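Local structure of Thiol:disulfide interchange protein DsbA (Pseudomonas aeruginosa, 4ZL8) at residues N92-F95 / E96-K100; E52-P55 / A56-F60; V13-S16 / S17-V21. The protein probably promotes disulfide-bond formation in the periplasm by passing its own redox-active disulfide on to other proteins. The protein carries 1 engineered substitution. All coordinates share one frame; numbering follows the deposited sequence.

Overall arrangement
Along the chain the order is contact 3 (13-21), contact 2 (52-60), contact 1 (92-100). Contacts 2 and 3 both reach the mixed five-stranded sheet, with strands 58-64 and 13-14 as its two outermost strands; their centres are 20 Å apart and their nearest atoms about 6 Å, without touching. Contact 1 is the C-terminal part of helix 87-99. Its centre lies 25 Å from that of contact 2 and 32 Å from that of contact 3, across the chain's centre from the latter. The three sample both edges of the thioredoxin sheet and the helical insertion characteristic of DsbA proteins, where Phe-95 packs against the CxxC region holding the predicted redox-active disulfide.

Contact 1: N92-F95 / E96-K100; sequences NAVF and EAIHK
Four backbone hydrogen bonds link Asn-92, Ala-93, Val-94 and Phe-95 to Glu-96, Ala-97, Ile-98 and His-99, each amide donating to the carbonyl four residues earlier. Ala-97 N to Ala-93 O, at 2.8 Å, is the shortest of the set. A water adds a polar link at the surface: it donates to Asn-92 O and to Glu-96 OE1 (2.8 Å), so that Asn-92 O accepts from this water as well as from Glu-96 N. A bend at chi2 of Glu-96 (74°) helps bring OE1 round to the water, and the same oxygen is also hydrogen-bonded to Tyr-41 OH.

Among apolar groups, Val-94 and Ile-98 point the same way and meet through CG1 and CD1, 4.0 Å apart. The aromatic pair is rim to rim: Phe-95 CD1 lies 3.8 Å from His-99 CD2, which sits at the edge of the phenyl ring and near its plane. The centroids are 6.0 Å apart with the planes at 29°, and neither ring lies over the face of the other. His-99 CD2 also approaches Phe-95 O at 3.2 Å. NE2 of His-99 is hydrogen-bonded to Tyr-35 O, and its ring stacks on Tyr-41, which anchors the imidazole beside the phenyl group.

This i to i+4 pattern is that of an alpha-helix near its C-terminal end, here helix 87-99 of the DsbA helical insertion, facing the start of the CxxC helix 38-52.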
loop_
_atom_site.group_PDB
_atom_site.type_symbol
_atom_site.label_atom_id
_atom_site.label_comp_id
_atom_site.label_asym_id
_atom_site.label_seq_id
_atom_site.Cartn_x
_atom_site.Cartn_y
_atom_site.Cartn_z
ATOM N N ASN A 92 3.092 -7.615 -9.588
ATOM C CA ASN A 92 2.399 -8.899 -9.635
ATOM C C ASN A 92 3.418 -10.020 -9.445
ATOM O O ASN A 92 3.149 -11.004 -8.752
ATOM C CB ASN A 92 1.641 -9.123 -10.947
ATOM C CG ASN A 92 0.510 -8.122 -11.172
ATOM O OD1 ASN A 92 0.047 -7.460 -10.253
ATOM N ND2 ASN A 92 0.065 -8.015 -12.416
ATOM N N ALA A 93 4.587 -9.882 -10.059
ATOM C CA ALA A 93 5.613 -10.915 -9.962
ATOM C C ALA A 93 6.104 -11.132 -8.532
ATOM O O ALA A 93 6.394 -12.271 -8.154
ATOM C CB ALA A 93 6.790 -10.581 -10.884
ATOM N N VAL A 94 6.200 -10.066 -7.752
ATOM C CA VAL A 94 6.646 -10.203 -6.369
ATOM C C VAL A 94 5.592 -10.961 -5.579
ATOM O O VAL A 94 5.907 -11.912 -4.873
ATOM C CB VAL A 94 6.954 -8.837 -5.723
ATOM C CG1 VAL A 94 7.185 -8.979 -4.228
ATOM C CG2 VAL A 94 8.171 -8.190 -6.388
ATOM N N PHE A 95 4.332 -10.576 -5.719
ATOM C CA PHE A 95 3.258 -11.316 -5.074
ATOM C C PHE A 95 3.271 -12.785 -5.501
ATOM O O PHE A 95 3.074 -13.684 -4.660
ATOM C CB PHE A 95 1.892 -10.695 -5.385
ATOM C CG PHE A 95 1.388 -9.736 -4.332
ATOM C CD1 PHE A 95 1.063 -10.189 -3.062
ATOM C CD2 PHE A 95 1.205 -8.390 -4.618
ATOM C CE1 PHE A 95 0.584 -9.337 -2.099
ATOM C CE2 PHE A 95 0.724 -7.534 -3.645
ATOM C CZ PHE A 95 0.407 -8.001 -2.401
ATOM N N GLU A 96 3.455 -13.058 -6.790
ATOM C CA GLU A 96 3.396 -14.428 -7.268
ATOM C C GLU A 96 4.600 -15.230 -6.739
ATOM O O GLU A 96 4.459 -16.409 -6.380
ATOM C CB GLU A 96 3.319 -14.473 -8.803
ATOM C CG GLU A 96 2.687 -15.743 -9.353
ATOM C CD GLU A 96 1.154 -15.814 -9.188
ATOM O OE1 GLU A 96 0.523 -14.930 -8.539
ATOM O OE2 GLU A 96 0.568 -16.780 -9.716
ATOM N N ALA A 97 5.764 -14.595 -6.679
ATOM C CA ALA A 97 6.964 -15.286 -6.175
ATOM C C ALA A 97 6.747 -15.769 -4.735
ATOM O O ALA A 97 7.073 -16.894 -4.378
ATOM C CB ALA A 97 8.161 -14.370 -6.236
ATOM N N ILE A 98 6.184 -14.891 -3.925
ATOM C CA ILE A 98 6.011 -15.174 -2.504
ATOM C C ILE A 98 4.900 -16.178 -2.262
ATOM O O ILE A 98 5.062 -17.090 -1.472
ATOM C CB ILE A 98 5.763 -13.877 -1.749
ATOM C CG1 ILE A 98 7.053 -13.058 -1.708
ATOM C CG2 ILE A 98 5.253 -14.139 -0.327
ATOM C CD1 ILE A 98 6.894 -11.608 -1.251
ATOM N N HIS A 99 3.792 -16.067 -2.983
ATOM C CA HIS A 99 2.620 -16.875 -2.682
ATOM C C HIS A 99 2.457 -18.106 -3.541
ATOM O O HIS A 99 1.818 -19.039 -3.135
ATOM C CB HIS A 99 1.342 -16.033 -2.747
ATOM C CG HIS A 99 1.303 -14.978 -1.701
ATOM N ND1 HIS A 99 0.802 -15.208 -0.434
ATOM C CD2 HIS A 99 1.760 -13.710 -1.704
ATOM C CE1 HIS A 99 0.939 -14.113 0.288
ATOM N NE2 HIS A 99 1.518 -13.188 -0.453
ATOM N N LYS A 100 3.020 -18.109 -4.736
ATOM C CA LYS A 100 2.900 -19.286 -5.586
ATOM C C LYS A 100 4.227 -20.025 -5.729
ATOM O O LYS A 100 4.235 -21.260 -5.781
ATOM C CB LYS A 100 2.355 -18.891 -6.962
ATOM C CG LYS A 100 0.898 -18.437 -6.935
ATOM C CD LYS A 100 -0.008 -19.419 -6.202
ATOM C CE LYS A 100 -1.469 -18.980 -6.254
ATOM N NZ LYS A 100 -2.187 -19.255 -4.981
HETATM O O HOH W 1 0.365 -12.129 -8.862
#

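Contact 2: E52-P55 / A56-F60; sequences EKLP and ADVHF
The phenyl ring of Phe-60 receives Leu-54 CD1 obliquely, the methyl coming nearest at the root of the side chain, 3.8 Å from Phe-60 CB. Beyond this pair, the ring packs on Ile-47 and Ser-51 of helix 38-52. The other flat group is the carboxylate of Asp-57. Its OD1 approaches the Pro-55 ring at CG, 3.7 Å away, while OD2 forms a salt bridge with Arg-187; a chi1 of 62°, placing CG between the backbone N and the carbonyl carbon, helps fold the acid back toward the proline.

Val-58 meets both Leu-54 and Pro-55 and uses a different methyl for each. CG1 meets Leu-54 CD1 at 3.9 Å, the two side chains crossing at about a right angle, whereas CG2 packs against Pro-55 CG at 3.8 Å. The torsion that sets CG1 opposite the backbone N (chi1 174°) and CG2 opposite the carbonyl carbon helps make this division.

One backbone hydrogen bond closes the turn, Val-58 N donating to Pro-55 O at 3.1 Å. A water sits within hydrogen-bonding distance of Pro-55 O and Val-58 O, but it cannot serve all its neighbouring acceptors at once.

Pro-55 to Val-58 form a type I beta turn. It delivers the chain from helix 38-52 into strand 58-64, which runs parallel to strand 27-33, and so completes the beta-alpha-beta crossover of the thioredoxin fold.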
loop_
_atom_site.group_PDB
_atom_site.type_symbol
_atom_site.label_atom_id
_atom_site.label_comp_id
_atom_site.label_asym_id
_atom_site.label_seq_id
_atom_site.Cartn_x
_atom_site.Cartn_y
_atom_site.Cartn_z
ATOM N N GLU A 52 -6.550 1.142 -11.332
ATOM C CA GLU A 52 -6.050 1.609 -12.616
ATOM C C GLU A 52 -7.072 2.481 -13.345
ATOM O O GLU A 52 -6.733 3.165 -14.323
ATOM C CB GLU A 52 -5.613 0.417 -13.473
ATOM C CG GLU A 52 -4.390 -0.286 -12.912
ATOM C CD GLU A 52 -4.029 -1.554 -13.646
ATOM O OE1 GLU A 52 -4.790 -1.976 -14.543
ATOM O OE2 GLU A 52 -2.974 -2.134 -13.307
ATOM N N LYS A 53 -8.315 2.488 -12.864
ATOM C CA LYS A 53 -9.380 3.239 -13.517
ATOM C C LYS A 53 -9.845 4.469 -12.751
ATOM O O LYS A 53 -10.874 5.052 -13.097
ATOM C CB LYS A 53 -10.582 2.329 -13.744
ATOM C CG LYS A 53 -10.283 1.182 -14.688
ATOM C CD LYS A 53 -11.400 0.160 -14.676
ATOM C CE LYS A 53 -10.937 -1.173 -15.248
ATOM N NZ LYS A 53 -11.866 -2.281 -14.884
ATOM N N LEU A 54 -9.096 4.882 -11.740
ATOM C CA LEU A 54 -9.496 6.033 -10.930
ATOM C C LEU A 54 -9.318 7.323 -11.720
ATOM O O LEU A 54 -8.519 7.377 -12.641
ATOM C CB LEU A 54 -8.702 6.089 -9.634
ATOM C CG LEU A 54 -8.982 4.915 -8.679
ATOM C CD1 LEU A 54 -7.884 4.783 -7.621
ATOM C CD2 LEU A 54 -10.316 5.127 -8.027
ATOM N N PRO A 55 -10.096 8.353 -11.378
ATOM C CA PRO A 55 -10.035 9.607 -12.133
ATOM C C PRO A 55 -8.829 10.461 -11.749
ATOM O O PRO A 55 -8.068 10.129 -10.854
ATOM C CB PRO A 55 -11.347 10.308 -11.756
ATOM C CG PRO A 55 -11.677 9.779 -10.438
ATOM C CD PRO A 55 -11.207 8.357 -10.410
ATOM N N ALA A 56 -8.691 11.570 -12.453
ATOM C CA ALA A 56 -7.459 12.348 -12.449
ATOM C C ALA A 56 -7.218 13.068 -11.132
ATOM O O ALA A 56 -6.086 13.473 -10.871
ATOM C CB ALA A 56 -7.445 13.331 -13.581
ATOM N N ASP A 57 -8.238 13.223 -10.289
ATOM C CA ASP A 57 -8.060 13.909 -9.017
ATOM C C ASP A 57 -7.873 12.958 -7.851
ATOM O O ASP A 57 -7.899 13.391 -6.709
ATOM C CB ASP A 57 -9.223 14.874 -8.722
ATOM C CG ASP A 57 -10.580 14.177 -8.610
ATOM O OD1 ASP A 57 -10.716 13.038 -9.088
ATOM O OD2 ASP A 57 -11.527 14.812 -8.082
ATOM N N VAL A 58 -7.674 11.669 -8.136
ATOM C CA VAL A 58 -7.443 10.682 -7.090
ATOM C C VAL A 58 -6.003 10.178 -7.212
ATOM O O VAL A 58 -5.507 9.953 -8.300
ATOM C CB VAL A 58 -8.428 9.520 -7.236
ATOM C CG1 VAL A 58 -8.116 8.416 -6.244
ATOM C CG2 VAL A 58 -9.854 10.026 -7.059
ATOM N N HIS A 59 -5.348 10.008 -6.068
ATOM C CA HIS A 59 -3.997 9.443 -6.013
ATOM C C HIS A 59 -4.002 8.171 -5.172
ATOM O O HIS A 59 -4.140 8.222 -3.951
ATOM C CB HIS A 59 -3.056 10.477 -5.400
ATOM C CG HIS A 59 -1.671 9.990 -5.134
ATOM N ND1 HIS A 59 -0.885 9.386 -6.093
ATOM C CD2 HIS A 59 -0.912 10.077 -4.023
ATOM C CE1 HIS A 59 0.290 9.084 -5.565
ATOM N NE2 HIS A 59 0.303 9.507 -4.315
ATOM N N PHE A 60 -3.890 7.036 -5.848
ATOM C CA PHE A 60 -3.842 5.741 -5.196
ATOM C C PHE A 60 -2.399 5.387 -4.901
ATOM O O PHE A 60 -1.527 5.482 -5.769
ATOM C CB PHE A 60 -4.449 4.663 -6.092
ATOM C CG PHE A 60 -4.306 3.281 -5.532
ATOM C CD1 PHE A 60 -5.135 2.840 -4.533
ATOM C CD2 PHE A 60 -3.316 2.448 -5.999
ATOM C CE1 PHE A 60 -4.977 1.564 -4.005
ATOM C CE2 PHE A 60 -3.152 1.188 -5.477
ATOM C CZ PHE A 60 -3.968 0.757 -4.488
HETATM O O HOH W 2 -5.813 8.212 -10.681
#

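Contact 3: V13-S16 / S17-V21; sequences VELS and SPVPV
Leu-15 and Val-19 form the apolar side of this bend, meeting through CD1 of the leucine and CG2 of the valine at 4.2 Å, their side chains crossing at a slant. Both residues are buried. With CG set opposite its carbonyl carbon (chi1 -60°), the leucine carries its branched end toward the valine.

On the exposed side of the bend, Pro-18 CD lies 3.4 Å from Ser-16 O and 3.6 Å from Leu-15 O. These carbon-to-oxygen contacts bring the ring against two successive carbonyls, and no hydrogen bond joins the segments directly; the bend therefore differs from a turn closed by an amide donating back across it. The solvent side is formed also by Ser-16 and Ser-17, both exposed. Their OG atoms are 4.2 Å apart and are linked through a shared water, 2.6 Å from Ser-16 OG and 2.8 Å from Ser-17 OG. Contact between the two serines is thus polar and runs through water, in contrast to the methyl-to-methyl meeting of Leu-15 and Val-19.

Within the fold, the bend leads out of strand 13-14, an outermost strand, which pairs antiparallel with strand 162-165. Backbone hydrogen bonds join Val-13 to Arg-163, Leu-15 to Lys-161 and Val-19 to Gly-160, continuing the attachment past the end of the strand. Val-19 meanwhile packs on Leu-144, Ala-147 and Tyr-148 of helix 132-148, while Leu-15 touches Arg-163, so the two apolar side chains sit where that helix and strand 162-165 approach the loop leading to strand 27-33.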
loop_
_atom_site.group_PDB
_atom_site.type_symbol
_atom_site.label_atom_id
_atom_site.label_comp_id
_atom_site.label_asym_id
_atom_site.label_seq_id
_atom_site.Cartn_x
_atom_site.Cartn_y
_atom_site.Cartn_z
ATOM N N VAL A 13 -14.384 4.284 9.898
ATOM C CA VAL A 13 -14.313 5.264 10.974
ATOM C C VAL A 13 -13.615 6.513 10.457
ATOM O O VAL A 13 -12.777 6.440 9.570
ATOM C CB VAL A 13 -13.573 4.718 12.222
ATOM C CG1 VAL A 13 -14.273 3.514 12.775
ATOM C CG2 VAL A 13 -12.097 4.417 11.910
ATOM N N GLU A 14 -13.977 7.647 11.038
ATOM C CA GLU A 14 -13.273 8.894 10.768
ATOM C C GLU A 14 -12.173 9.093 11.813
ATOM O O GLU A 14 -12.408 8.984 13.022
ATOM C CB GLU A 14 -14.237 10.074 10.783
ATOM C CG GLU A 14 -13.573 11.340 10.291
ATOM C CD GLU A 14 -14.551 12.441 9.958
ATOM O OE1 GLU A 14 -14.137 13.616 10.049
ATOM O OE2 GLU A 14 -15.715 12.133 9.601
ATOM N N LEU A 15 -10.960 9.355 11.345
ATOM C CA LEU A 15 -9.861 9.633 12.252
ATOM C C LEU A 15 -10.076 11.000 12.902
ATOM O O LEU A 15 -10.247 11.998 12.191
ATOM C CB LEU A 15 -8.543 9.604 11.470
ATOM C CG LEU A 15 -8.199 8.286 10.778
ATOM C CD1 LEU A 15 -6.905 8.397 10.015
ATOM C CD2 LEU A 15 -8.096 7.162 11.798
ATOM N N SER A 16 -10.032 11.067 14.232
ATOM C CA SER A 16 -10.248 12.322 14.924
ATOM C C SER A 16 -9.102 13.316 14.663
ATOM O O SER A 16 -9.308 14.538 14.765
ATOM C CB SER A 16 -10.485 12.116 16.414
ATOM O OG SER A 16 -9.323 11.702 17.100
ATOM N N SER A 17 -7.925 12.786 14.326
ATOM C CA SER A 17 -6.778 13.591 13.890
ATOM C C SER A 17 -6.426 13.198 12.452
ATOM O O SER A 17 -5.645 12.277 12.247
ATOM C CB SER A 17 -5.575 13.367 14.805
ATOM O OG SER A 17 -5.815 13.835 16.126
ATOM N N PRO A 18 -7.045 13.867 11.464
ATOM C CA PRO A 18 -6.730 13.582 10.064
ATOM C C PRO A 18 -5.247 13.751 9.769
ATOM O O PRO A 18 -4.549 14.556 10.394
ATOM C CB PRO A 18 -7.554 14.607 9.287
ATOM C CG PRO A 18 -8.661 14.997 10.207
ATOM C CD PRO A 18 -8.099 14.888 11.602
ATOM N N VAL A 19 -4.778 12.962 8.818
ATOM C CA VAL A 19 -3.364 12.843 8.495
ATOM C C VAL A 19 -3.109 13.526 7.146
ATOM O O VAL A 19 -3.925 13.419 6.225
ATOM C CB VAL A 19 -2.988 11.353 8.422
ATOM C CG1 VAL A 19 -1.529 11.157 8.130
ATOM C CG2 VAL A 19 -3.378 10.640 9.743
ATOM N N PRO A 20 -1.980 14.244 7.011
ATOM C CA PRO A 20 -1.694 14.856 5.707
ATOM C C PRO A 20 -1.569 13.802 4.624
ATOM O O PRO A 20 -1.157 12.676 4.866
ATOM C CB PRO A 20 -0.349 15.566 5.937
ATOM C CG PRO A 20 -0.289 15.789 7.439
ATOM C CD PRO A 20 -0.992 14.609 8.038
ATOM N N VAL A 21 -1.906 14.198 3.400
ATOM C CA VAL A 21 -1.864 13.280 2.262
ATOM C C VAL A 21 -0.548 13.421 1.487
ATOM O O VAL A 21 0.113 14.444 1.548
ATOM C CB VAL A 21 -3.061 13.463 1.318
ATOM C CG1 VAL A 21 -4.372 13.204 2.062
ATOM C CG2 VAL A 21 -3.064 14.854 0.668
HETATM O O HOH W 3 -8.017 13.835 17.863
#